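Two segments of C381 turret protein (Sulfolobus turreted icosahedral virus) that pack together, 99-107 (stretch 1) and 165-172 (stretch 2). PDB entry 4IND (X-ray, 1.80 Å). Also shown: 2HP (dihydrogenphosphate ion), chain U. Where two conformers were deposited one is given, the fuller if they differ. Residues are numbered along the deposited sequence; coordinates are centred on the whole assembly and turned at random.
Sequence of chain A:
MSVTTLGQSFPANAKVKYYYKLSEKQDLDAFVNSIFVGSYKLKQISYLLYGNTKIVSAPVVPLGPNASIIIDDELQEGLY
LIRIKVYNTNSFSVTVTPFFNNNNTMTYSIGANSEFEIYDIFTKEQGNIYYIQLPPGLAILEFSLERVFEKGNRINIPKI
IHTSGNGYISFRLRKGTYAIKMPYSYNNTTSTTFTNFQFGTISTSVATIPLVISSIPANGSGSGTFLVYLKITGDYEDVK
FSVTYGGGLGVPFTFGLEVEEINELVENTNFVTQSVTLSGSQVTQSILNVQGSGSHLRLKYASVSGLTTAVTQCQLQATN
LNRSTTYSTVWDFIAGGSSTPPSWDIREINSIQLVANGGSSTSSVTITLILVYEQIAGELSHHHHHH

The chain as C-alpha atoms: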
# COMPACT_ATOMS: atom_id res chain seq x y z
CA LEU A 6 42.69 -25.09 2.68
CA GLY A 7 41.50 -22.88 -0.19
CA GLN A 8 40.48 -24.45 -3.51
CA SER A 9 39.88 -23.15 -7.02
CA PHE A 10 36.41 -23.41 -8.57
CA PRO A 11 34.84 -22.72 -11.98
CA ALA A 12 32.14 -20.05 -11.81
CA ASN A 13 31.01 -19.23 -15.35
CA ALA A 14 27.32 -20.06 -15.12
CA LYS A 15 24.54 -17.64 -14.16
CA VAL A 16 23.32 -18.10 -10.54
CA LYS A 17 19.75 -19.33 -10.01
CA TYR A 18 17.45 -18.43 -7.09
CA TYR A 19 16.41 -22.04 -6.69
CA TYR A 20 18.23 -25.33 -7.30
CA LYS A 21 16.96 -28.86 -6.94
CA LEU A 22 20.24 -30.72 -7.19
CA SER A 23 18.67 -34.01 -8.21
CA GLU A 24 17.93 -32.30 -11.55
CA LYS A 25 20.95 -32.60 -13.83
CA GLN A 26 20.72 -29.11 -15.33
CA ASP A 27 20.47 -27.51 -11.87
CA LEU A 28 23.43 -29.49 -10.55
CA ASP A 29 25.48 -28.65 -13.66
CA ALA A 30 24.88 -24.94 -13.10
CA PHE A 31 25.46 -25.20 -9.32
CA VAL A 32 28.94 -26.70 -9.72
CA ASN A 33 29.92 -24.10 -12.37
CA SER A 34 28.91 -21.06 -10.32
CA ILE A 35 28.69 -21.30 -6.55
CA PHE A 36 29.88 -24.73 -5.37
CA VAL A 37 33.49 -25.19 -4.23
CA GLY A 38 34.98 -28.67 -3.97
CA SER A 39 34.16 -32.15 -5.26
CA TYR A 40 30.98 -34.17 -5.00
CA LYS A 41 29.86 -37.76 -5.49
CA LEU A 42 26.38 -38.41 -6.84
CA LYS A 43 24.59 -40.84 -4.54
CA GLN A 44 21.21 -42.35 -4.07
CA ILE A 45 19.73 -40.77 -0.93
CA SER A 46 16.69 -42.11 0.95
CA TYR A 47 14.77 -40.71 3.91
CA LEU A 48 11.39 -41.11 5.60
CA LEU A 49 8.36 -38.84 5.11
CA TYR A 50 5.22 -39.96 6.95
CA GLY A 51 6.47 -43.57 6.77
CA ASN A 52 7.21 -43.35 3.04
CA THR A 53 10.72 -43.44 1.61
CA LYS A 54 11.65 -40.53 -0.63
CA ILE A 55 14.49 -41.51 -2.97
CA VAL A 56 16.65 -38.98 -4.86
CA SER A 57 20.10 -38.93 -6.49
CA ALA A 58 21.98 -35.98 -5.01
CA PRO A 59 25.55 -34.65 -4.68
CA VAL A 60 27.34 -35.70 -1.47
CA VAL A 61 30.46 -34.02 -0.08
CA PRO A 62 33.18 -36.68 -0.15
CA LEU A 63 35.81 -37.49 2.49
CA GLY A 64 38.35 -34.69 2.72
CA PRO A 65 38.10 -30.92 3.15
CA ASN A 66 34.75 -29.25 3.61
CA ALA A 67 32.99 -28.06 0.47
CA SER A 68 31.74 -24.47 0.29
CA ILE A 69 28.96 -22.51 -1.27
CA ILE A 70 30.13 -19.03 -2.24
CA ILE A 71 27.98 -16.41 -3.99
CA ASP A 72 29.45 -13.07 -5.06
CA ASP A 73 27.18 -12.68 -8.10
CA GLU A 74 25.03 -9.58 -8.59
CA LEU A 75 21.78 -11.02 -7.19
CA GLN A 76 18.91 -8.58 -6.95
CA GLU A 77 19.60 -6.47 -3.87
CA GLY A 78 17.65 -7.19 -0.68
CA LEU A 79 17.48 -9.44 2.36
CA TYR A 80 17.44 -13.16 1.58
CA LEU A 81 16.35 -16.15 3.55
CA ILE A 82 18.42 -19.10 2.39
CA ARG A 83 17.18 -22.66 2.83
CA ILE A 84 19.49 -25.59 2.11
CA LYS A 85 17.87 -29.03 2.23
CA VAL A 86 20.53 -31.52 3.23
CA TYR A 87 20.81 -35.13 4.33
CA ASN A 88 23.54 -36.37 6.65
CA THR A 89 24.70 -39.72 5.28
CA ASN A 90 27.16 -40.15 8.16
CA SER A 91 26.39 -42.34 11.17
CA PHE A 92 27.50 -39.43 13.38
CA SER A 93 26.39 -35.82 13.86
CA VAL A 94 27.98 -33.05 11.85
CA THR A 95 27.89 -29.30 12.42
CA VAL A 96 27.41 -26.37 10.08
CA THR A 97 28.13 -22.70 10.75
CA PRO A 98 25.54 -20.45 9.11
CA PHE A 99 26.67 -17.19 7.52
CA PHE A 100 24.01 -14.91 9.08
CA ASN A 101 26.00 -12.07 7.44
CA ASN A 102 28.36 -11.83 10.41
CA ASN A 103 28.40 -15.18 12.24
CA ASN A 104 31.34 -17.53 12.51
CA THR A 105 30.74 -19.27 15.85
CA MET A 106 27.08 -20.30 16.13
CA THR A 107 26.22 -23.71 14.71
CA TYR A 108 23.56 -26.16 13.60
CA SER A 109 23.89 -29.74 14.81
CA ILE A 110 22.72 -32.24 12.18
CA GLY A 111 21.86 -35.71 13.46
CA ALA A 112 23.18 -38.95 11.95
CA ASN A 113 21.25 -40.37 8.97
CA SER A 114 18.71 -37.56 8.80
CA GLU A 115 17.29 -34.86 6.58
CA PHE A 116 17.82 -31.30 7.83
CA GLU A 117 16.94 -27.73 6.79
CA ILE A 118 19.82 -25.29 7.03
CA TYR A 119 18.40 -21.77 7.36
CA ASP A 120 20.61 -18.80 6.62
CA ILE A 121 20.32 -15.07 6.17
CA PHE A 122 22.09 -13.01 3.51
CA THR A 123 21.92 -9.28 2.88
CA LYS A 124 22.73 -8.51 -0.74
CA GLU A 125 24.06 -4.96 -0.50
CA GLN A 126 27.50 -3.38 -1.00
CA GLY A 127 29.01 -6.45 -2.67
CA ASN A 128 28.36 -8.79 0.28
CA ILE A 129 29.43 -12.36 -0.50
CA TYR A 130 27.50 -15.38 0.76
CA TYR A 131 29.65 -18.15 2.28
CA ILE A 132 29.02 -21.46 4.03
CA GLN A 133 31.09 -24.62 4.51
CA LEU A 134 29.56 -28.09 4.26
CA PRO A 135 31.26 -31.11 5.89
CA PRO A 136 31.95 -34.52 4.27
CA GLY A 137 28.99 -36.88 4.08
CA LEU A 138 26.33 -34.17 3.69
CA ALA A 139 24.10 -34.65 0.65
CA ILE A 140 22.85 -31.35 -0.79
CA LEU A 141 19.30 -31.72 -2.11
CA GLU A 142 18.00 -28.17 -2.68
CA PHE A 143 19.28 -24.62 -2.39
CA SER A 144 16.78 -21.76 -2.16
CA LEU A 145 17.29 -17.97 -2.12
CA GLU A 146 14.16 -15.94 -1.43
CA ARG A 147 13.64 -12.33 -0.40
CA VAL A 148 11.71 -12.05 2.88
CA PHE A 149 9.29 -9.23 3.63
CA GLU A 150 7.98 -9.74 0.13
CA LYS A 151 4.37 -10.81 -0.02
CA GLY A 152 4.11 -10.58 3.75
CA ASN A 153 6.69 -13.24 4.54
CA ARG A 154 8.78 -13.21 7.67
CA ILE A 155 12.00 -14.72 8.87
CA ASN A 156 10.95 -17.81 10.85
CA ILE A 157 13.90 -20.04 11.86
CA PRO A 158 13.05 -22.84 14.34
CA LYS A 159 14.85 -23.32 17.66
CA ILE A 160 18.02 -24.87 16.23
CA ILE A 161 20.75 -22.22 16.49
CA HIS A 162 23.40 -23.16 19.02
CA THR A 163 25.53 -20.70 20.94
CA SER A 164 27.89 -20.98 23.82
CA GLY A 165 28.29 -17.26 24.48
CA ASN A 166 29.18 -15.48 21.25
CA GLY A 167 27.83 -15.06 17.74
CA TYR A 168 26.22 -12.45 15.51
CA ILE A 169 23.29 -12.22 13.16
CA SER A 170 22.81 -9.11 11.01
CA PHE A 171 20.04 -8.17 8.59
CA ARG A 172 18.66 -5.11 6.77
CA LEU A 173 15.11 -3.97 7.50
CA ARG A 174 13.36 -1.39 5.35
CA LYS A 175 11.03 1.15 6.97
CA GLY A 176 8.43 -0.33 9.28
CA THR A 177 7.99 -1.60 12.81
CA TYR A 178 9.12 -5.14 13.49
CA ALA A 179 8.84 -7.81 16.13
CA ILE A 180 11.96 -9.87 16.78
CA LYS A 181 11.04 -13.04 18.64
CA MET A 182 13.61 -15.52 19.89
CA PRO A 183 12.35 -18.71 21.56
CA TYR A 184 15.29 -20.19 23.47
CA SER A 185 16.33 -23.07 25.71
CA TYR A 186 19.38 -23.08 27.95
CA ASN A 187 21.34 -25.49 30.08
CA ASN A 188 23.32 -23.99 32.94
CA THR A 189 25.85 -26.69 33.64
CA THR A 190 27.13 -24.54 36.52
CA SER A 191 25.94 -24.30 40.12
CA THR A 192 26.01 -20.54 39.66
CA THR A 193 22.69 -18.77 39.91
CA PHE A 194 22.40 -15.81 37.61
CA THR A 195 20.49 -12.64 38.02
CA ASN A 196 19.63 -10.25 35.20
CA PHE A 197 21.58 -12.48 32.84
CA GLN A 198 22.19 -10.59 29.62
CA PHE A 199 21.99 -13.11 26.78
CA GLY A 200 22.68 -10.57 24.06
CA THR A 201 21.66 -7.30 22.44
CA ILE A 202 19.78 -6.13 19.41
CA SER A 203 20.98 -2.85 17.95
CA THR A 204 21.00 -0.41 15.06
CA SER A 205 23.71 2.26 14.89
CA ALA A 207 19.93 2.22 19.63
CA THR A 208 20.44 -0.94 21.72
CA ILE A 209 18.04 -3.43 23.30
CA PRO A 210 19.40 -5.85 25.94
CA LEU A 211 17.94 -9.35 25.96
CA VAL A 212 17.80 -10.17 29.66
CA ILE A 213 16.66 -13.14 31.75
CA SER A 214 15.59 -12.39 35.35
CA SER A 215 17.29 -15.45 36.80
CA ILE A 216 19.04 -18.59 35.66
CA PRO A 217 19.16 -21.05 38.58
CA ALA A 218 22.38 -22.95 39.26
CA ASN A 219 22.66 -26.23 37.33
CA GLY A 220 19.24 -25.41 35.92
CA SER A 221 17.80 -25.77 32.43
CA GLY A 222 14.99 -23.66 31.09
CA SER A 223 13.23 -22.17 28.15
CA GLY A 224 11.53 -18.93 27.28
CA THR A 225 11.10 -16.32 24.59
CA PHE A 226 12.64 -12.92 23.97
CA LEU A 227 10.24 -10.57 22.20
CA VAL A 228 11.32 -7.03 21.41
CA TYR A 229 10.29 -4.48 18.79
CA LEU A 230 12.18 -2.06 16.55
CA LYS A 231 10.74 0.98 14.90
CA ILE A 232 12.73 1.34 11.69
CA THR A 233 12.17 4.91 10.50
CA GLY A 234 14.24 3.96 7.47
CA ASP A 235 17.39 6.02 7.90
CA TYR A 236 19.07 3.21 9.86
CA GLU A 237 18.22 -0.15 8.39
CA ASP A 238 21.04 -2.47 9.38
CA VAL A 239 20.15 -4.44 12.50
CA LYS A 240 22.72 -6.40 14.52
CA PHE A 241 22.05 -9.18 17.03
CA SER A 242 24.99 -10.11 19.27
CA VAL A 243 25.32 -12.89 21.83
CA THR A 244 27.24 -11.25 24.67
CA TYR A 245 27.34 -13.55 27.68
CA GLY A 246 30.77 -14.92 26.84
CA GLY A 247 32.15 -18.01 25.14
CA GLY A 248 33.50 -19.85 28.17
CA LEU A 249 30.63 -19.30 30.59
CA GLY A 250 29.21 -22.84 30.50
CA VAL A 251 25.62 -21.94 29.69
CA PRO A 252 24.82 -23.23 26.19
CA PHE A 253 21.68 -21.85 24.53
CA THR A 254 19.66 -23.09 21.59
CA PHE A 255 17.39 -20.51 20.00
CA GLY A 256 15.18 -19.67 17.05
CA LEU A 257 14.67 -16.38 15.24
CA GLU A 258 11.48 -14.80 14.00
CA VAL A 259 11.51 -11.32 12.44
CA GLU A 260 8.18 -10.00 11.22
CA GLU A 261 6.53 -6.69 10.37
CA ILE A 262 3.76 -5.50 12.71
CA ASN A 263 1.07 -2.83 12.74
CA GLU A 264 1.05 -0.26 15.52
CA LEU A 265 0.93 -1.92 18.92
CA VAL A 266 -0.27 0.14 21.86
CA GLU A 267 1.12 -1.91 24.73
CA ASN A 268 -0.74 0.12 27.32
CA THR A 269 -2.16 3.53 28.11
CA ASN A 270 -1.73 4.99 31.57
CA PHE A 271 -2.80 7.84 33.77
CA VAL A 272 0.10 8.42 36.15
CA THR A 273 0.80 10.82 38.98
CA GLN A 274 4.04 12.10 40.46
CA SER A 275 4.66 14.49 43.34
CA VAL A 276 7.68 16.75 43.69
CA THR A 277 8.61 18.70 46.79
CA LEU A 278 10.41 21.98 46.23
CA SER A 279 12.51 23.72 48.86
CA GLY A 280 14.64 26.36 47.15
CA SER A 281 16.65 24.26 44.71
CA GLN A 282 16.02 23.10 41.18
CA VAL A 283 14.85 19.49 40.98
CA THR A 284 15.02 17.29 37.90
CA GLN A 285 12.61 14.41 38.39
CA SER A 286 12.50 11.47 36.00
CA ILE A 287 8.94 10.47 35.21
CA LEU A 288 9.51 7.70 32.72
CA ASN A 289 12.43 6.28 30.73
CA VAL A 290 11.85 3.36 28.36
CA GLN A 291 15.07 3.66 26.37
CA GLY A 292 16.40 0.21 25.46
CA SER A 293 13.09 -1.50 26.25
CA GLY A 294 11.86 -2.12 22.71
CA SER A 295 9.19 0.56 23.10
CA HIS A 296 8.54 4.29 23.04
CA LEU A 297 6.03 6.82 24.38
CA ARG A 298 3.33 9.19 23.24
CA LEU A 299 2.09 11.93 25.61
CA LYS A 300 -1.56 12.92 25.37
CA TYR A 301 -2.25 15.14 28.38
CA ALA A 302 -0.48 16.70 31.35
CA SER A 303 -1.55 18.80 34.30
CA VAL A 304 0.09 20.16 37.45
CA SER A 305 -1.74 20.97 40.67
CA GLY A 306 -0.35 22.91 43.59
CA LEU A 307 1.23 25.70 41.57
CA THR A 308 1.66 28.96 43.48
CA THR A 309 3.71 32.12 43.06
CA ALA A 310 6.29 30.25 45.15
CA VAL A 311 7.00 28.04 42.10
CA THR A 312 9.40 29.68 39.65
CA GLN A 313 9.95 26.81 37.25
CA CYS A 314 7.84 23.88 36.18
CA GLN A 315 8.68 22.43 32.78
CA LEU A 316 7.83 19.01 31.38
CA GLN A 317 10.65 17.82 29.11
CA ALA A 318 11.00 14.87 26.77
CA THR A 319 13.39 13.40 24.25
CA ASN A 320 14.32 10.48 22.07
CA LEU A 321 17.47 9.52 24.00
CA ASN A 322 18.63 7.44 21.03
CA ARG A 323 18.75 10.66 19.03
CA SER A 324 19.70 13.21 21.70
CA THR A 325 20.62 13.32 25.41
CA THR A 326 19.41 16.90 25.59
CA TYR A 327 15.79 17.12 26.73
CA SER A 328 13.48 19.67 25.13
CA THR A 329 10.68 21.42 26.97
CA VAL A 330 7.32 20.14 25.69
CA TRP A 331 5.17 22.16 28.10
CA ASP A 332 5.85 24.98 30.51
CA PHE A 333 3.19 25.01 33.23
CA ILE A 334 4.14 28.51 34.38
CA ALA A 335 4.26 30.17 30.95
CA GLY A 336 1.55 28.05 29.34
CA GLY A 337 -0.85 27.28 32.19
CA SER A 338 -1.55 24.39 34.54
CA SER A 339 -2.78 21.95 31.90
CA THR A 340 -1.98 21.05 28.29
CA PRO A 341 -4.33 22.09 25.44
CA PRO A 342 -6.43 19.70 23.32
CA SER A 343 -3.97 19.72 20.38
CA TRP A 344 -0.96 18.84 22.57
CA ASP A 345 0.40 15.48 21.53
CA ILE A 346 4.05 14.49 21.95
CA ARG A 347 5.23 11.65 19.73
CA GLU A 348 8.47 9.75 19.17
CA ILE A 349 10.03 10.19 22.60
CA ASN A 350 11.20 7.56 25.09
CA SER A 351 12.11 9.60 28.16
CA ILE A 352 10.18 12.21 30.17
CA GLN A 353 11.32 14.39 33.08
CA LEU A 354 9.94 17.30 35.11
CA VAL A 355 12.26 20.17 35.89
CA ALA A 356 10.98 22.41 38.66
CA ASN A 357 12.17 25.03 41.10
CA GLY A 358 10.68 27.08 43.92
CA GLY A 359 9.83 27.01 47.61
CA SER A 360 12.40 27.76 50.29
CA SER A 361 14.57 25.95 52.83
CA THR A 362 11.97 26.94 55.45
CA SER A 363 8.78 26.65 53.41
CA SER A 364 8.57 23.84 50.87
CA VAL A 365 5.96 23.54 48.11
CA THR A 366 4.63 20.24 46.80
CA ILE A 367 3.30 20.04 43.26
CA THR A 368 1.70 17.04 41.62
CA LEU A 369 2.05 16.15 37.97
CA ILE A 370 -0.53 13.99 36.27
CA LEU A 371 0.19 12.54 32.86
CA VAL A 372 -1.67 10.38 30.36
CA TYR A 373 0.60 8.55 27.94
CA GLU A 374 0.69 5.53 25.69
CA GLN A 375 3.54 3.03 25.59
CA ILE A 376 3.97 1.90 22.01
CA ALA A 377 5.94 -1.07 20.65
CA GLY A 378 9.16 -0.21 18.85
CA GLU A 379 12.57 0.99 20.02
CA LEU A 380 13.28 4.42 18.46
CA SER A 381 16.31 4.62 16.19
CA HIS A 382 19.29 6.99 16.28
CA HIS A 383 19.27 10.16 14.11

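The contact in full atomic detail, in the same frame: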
# COMPACT_ATOMS: atom_id res chain seq x y z
N PHE A 99 26.08 -18.48 7.81
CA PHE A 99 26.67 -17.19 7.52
C PHE A 99 26.05 -16.07 8.38
O PHE A 99 26.76 -15.36 9.08
CB PHE A 99 26.47 -16.91 6.02
CG PHE A 99 27.15 -15.67 5.51
CD1 PHE A 99 28.54 -15.55 5.54
CD2 PHE A 99 26.41 -14.65 4.92
CE1 PHE A 99 29.18 -14.40 5.02
CE2 PHE A 99 27.05 -13.50 4.40
CZ PHE A 99 28.43 -13.38 4.45
N PHE A 100 24.73 -15.92 8.30
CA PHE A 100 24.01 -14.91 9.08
C PHE A 100 24.66 -13.53 8.92
O PHE A 100 24.61 -12.72 9.83
CB PHE A 100 24.02 -15.30 10.58
CG PHE A 100 23.07 -16.44 10.95
CD1 PHE A 100 21.97 -16.74 10.17
CD2 PHE A 100 23.29 -17.18 12.10
CE1 PHE A 100 21.12 -17.76 10.52
CE2 PHE A 100 22.44 -18.21 12.45
CZ PHE A 100 21.35 -18.51 11.66
N ASN A 101 25.28 -13.31 7.76
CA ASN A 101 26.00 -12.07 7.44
C ASN A 101 27.29 -11.85 8.22
O ASN A 101 28.29 -11.44 7.64
CB ASN A 101 25.09 -10.83 7.51
CG ASN A 101 24.10 -10.77 6.37
OD1 ASN A 101 24.49 -10.92 5.20
ND2 ASN A 101 22.81 -10.59 6.69
N ASN A 102 27.24 -12.13 9.53
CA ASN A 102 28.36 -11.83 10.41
C ASN A 102 28.72 -12.93 11.41
O ASN A 102 29.51 -12.70 12.31
CB ASN A 102 28.11 -10.52 11.17
CG ASN A 102 28.23 -9.29 10.27
OD1 ASN A 102 27.23 -8.64 9.96
ND2 ASN A 102 29.44 -8.95 9.88
N ASN A 103 28.15 -14.12 11.27
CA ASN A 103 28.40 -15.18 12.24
C ASN A 103 29.58 -16.03 11.81
O ASN A 103 29.74 -16.32 10.62
CB ASN A 103 27.20 -16.11 12.37
CG ASN A 103 27.50 -17.31 13.26
OD1 ASN A 103 27.91 -17.15 14.42
ND2 ASN A 103 27.32 -18.52 12.72
N ASN A 104 30.39 -16.46 12.77
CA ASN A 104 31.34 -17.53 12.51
C ASN A 104 31.57 -18.44 13.71
O ASN A 104 32.58 -19.13 13.79
CB ASN A 104 32.66 -16.99 11.99
CG ASN A 104 33.29 -16.00 12.92
OD1 ASN A 104 33.15 -16.08 14.14
ND2 ASN A 104 33.97 -15.02 12.35
N THR A 105 30.63 -18.41 14.67
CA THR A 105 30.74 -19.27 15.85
C THR A 105 29.49 -20.12 16.11
O THR A 105 29.60 -21.25 16.56
CB THR A 105 31.07 -18.49 17.12
OG1 THR A 105 30.13 -17.41 17.26
CG2 THR A 105 32.48 -17.92 17.08
N MET A 106 28.31 -19.58 15.83
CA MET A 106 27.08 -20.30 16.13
C MET A 106 26.86 -21.40 15.11
O MET A 106 27.21 -21.25 13.94
CB MET A 106 25.88 -19.34 16.20
CG MET A 106 26.05 -18.30 17.30
SD MET A 106 24.61 -17.25 17.58
CE MET A 106 24.38 -16.62 15.93
N THR A 107 26.30 -22.52 15.56
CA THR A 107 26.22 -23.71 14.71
C THR A 107 24.85 -24.37 14.68
O THR A 107 24.02 -24.18 15.58
CB THR A 107 27.21 -24.79 15.20
OG1 THR A 107 26.99 -25.07 16.59
CG2 THR A 107 28.66 -24.34 15.03
N GLY A 165 27.93 -18.54 23.89
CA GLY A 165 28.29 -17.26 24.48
C GLY A 165 28.75 -16.17 23.52
O GLY A 165 28.96 -15.03 23.93
N ASN A 166 28.94 -16.51 22.25
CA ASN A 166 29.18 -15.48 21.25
C ASN A 166 28.48 -15.82 19.95
O ASN A 166 27.90 -16.90 19.82
CB ASN A 166 30.68 -15.24 21.04
CG ASN A 166 31.42 -16.51 20.77
OD1 ASN A 166 30.93 -17.39 20.06
ND2 ASN A 166 32.62 -16.63 21.35
N GLY A 167 28.49 -14.88 19.01
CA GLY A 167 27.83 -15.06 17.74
C GLY A 167 27.12 -13.77 17.34
O GLY A 167 26.78 -12.93 18.19
N TYR A 168 26.88 -13.63 16.04
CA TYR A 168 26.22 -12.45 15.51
C TYR A 168 25.25 -12.86 14.44
O TYR A 168 25.50 -13.81 13.71
CB TYR A 168 27.25 -11.51 14.86
CG TYR A 168 28.28 -10.96 15.81
CD1 TYR A 168 28.00 -9.90 16.65
CD2 TYR A 168 29.55 -11.53 15.87
CE1 TYR A 168 28.95 -9.41 17.52
CE2 TYR A 168 30.51 -11.04 16.73
CZ TYR A 168 30.20 -9.99 17.56
OH TYR A 168 31.15 -9.50 18.42
N ILE A 169 24.15 -12.12 14.33
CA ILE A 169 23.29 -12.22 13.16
C ILE A 169 22.98 -10.78 12.75
O ILE A 169 22.63 -9.97 13.58
CB ILE A 169 21.98 -12.95 13.49
CG1 ILE A 169 22.29 -14.33 14.08
CG2 ILE A 169 21.11 -13.10 12.23
CD1 ILE A 169 21.05 -15.14 14.47
N SER A 170 23.19 -10.44 11.48
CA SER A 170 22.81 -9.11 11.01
C SER A 170 21.80 -9.23 9.89
O SER A 170 21.79 -10.22 9.16
CB SER A 170 24.04 -8.36 10.48
OG SER A 170 24.98 -8.15 11.50
N PHE A 171 20.96 -8.21 9.72
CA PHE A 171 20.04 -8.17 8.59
C PHE A 171 19.60 -6.73 8.34
O PHE A 171 19.70 -5.89 9.22
CB PHE A 171 18.85 -9.12 8.81
CG PHE A 171 18.30 -9.11 10.21
CD1 PHE A 171 17.34 -8.18 10.59
CD2 PHE A 171 18.73 -10.03 11.14
CE1 PHE A 171 16.83 -8.17 11.88
CE2 PHE A 171 18.23 -10.03 12.44
CZ PHE A 171 17.27 -9.09 12.81
N ARG A 172 19.14 -6.45 7.12
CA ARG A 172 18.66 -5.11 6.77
C ARG A 172 17.15 -5.12 6.83
O ARG A 172 16.52 -6.03 6.30
CB ARG A 172 19.09 -4.74 5.34
CG ARG A 172 18.61 -3.36 4.92
CD ARG A 172 18.36 -3.21 3.42
NE ARG A 172 17.20 -3.96 2.96
CZ ARG A 172 16.81 -4.00 1.68
NH1 ARG A 172 17.51 -3.34 0.75
NH2 ARG A 172 15.75 -4.70 1.31
P 2HP U . 13.54 -7.92 1.48
O1 2HP U . 13.63 -6.81 2.50
O2 2HP U . 14.71 -7.60 0.61
O3 2HP U . 12.18 -7.79 0.72
O4 2HP U . 13.74 -9.35 2.07

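Packing of an irregular segment, residues 99-107, against residues 165-172, a loop that leads into a strand; the contact buries 517 Å² counted over both sides. Three consecutive residues of the second stretch, Tyr168, Ser170 and Ile169, lose the most surface, about 60 Å² each, and each is held in a different way.

Ser170 is the polar anchor. Its backbone N donates to Phe100 O at 3.2 Å, and its backbone O accepts from Asn101 ND2 at 2.7 Å, both nearly linear, so an asparagine side chain takes up the carbonyl of a strand residue whose amide is bound by main chain. The CA-to-CB bond of Ser170 points toward the first stretch, and the hydroxyl completes the set: OG donates to Asn102 OD1 at 2.8 Å. A short hydroxyl side chain suits this place, since it reaches the amide while its CB lies only 4.0 Å from Asn101 CB. Asn101 and Asn102 both use chi1 m and both direct CB toward the strand. Asn101 OD1 is satisfied elsewhere in the structure. Within the loop, Asn103 N donates to Phe99 O (2.9 Å), and Asn102 N makes a weak bond (2.7 Å) to Phe100 O, the same oxygen that receives Ser170 N.

Ile169 supplies the apolar part. Its CG1 lies 3.6 Å from Phe100 CD2 and also 3.6 Å from Met106 CE, while its CD1 sits over one face of the Phe100 ring, 4.1 Å from the centroid and 22° off the normal, a CH-pi contact. With chi1 m and chi2 t the branched side chain can meet both the flat ring and the flexible thioether. All three residues are buried. The CA-to-CB bond of Met106 runs sideways, but its end comes nearer, bringing CE to the isoleucine.

Tyr168 is covered chiefly by packing. Its CB approaches Asn102 O at 3.6 Å and Asn102 CB at 3.9 Å, while the end of its side chain leads away. Its carbonyl O packs against Asn103 CB at 3.2 Å and Phe100 CB at 3.8 Å without a hydrogen bond; the backbone N and O of Tyr168 are buried without a hydrogen-bond partner in the model.

At the other end, Thr105 OG1 donates to Asn166 OD1 at 2.9 Å, joining two side chains that both adopt chi1 p. Gly167 packs close by, its CA 3.3 Å from Thr105 OG1 and 3.7 Å from Met106 CG. A CB there would fall 2.3 Å from Met106 CG, and the backbone angles of Gly167 by themselves call for glycine. The loop facing it is shaped by Asn103, whose OD1 accepts from Met106 N (2.8 Å) and Thr105 N (3.0 Å) while ND2 donates to Met106 O (3.0 Å). Arg172, beyond the contact, turns the end of its side chain away and donates from NH2 to O1 of the dihydrogenphosphate ion at 3.2 Å.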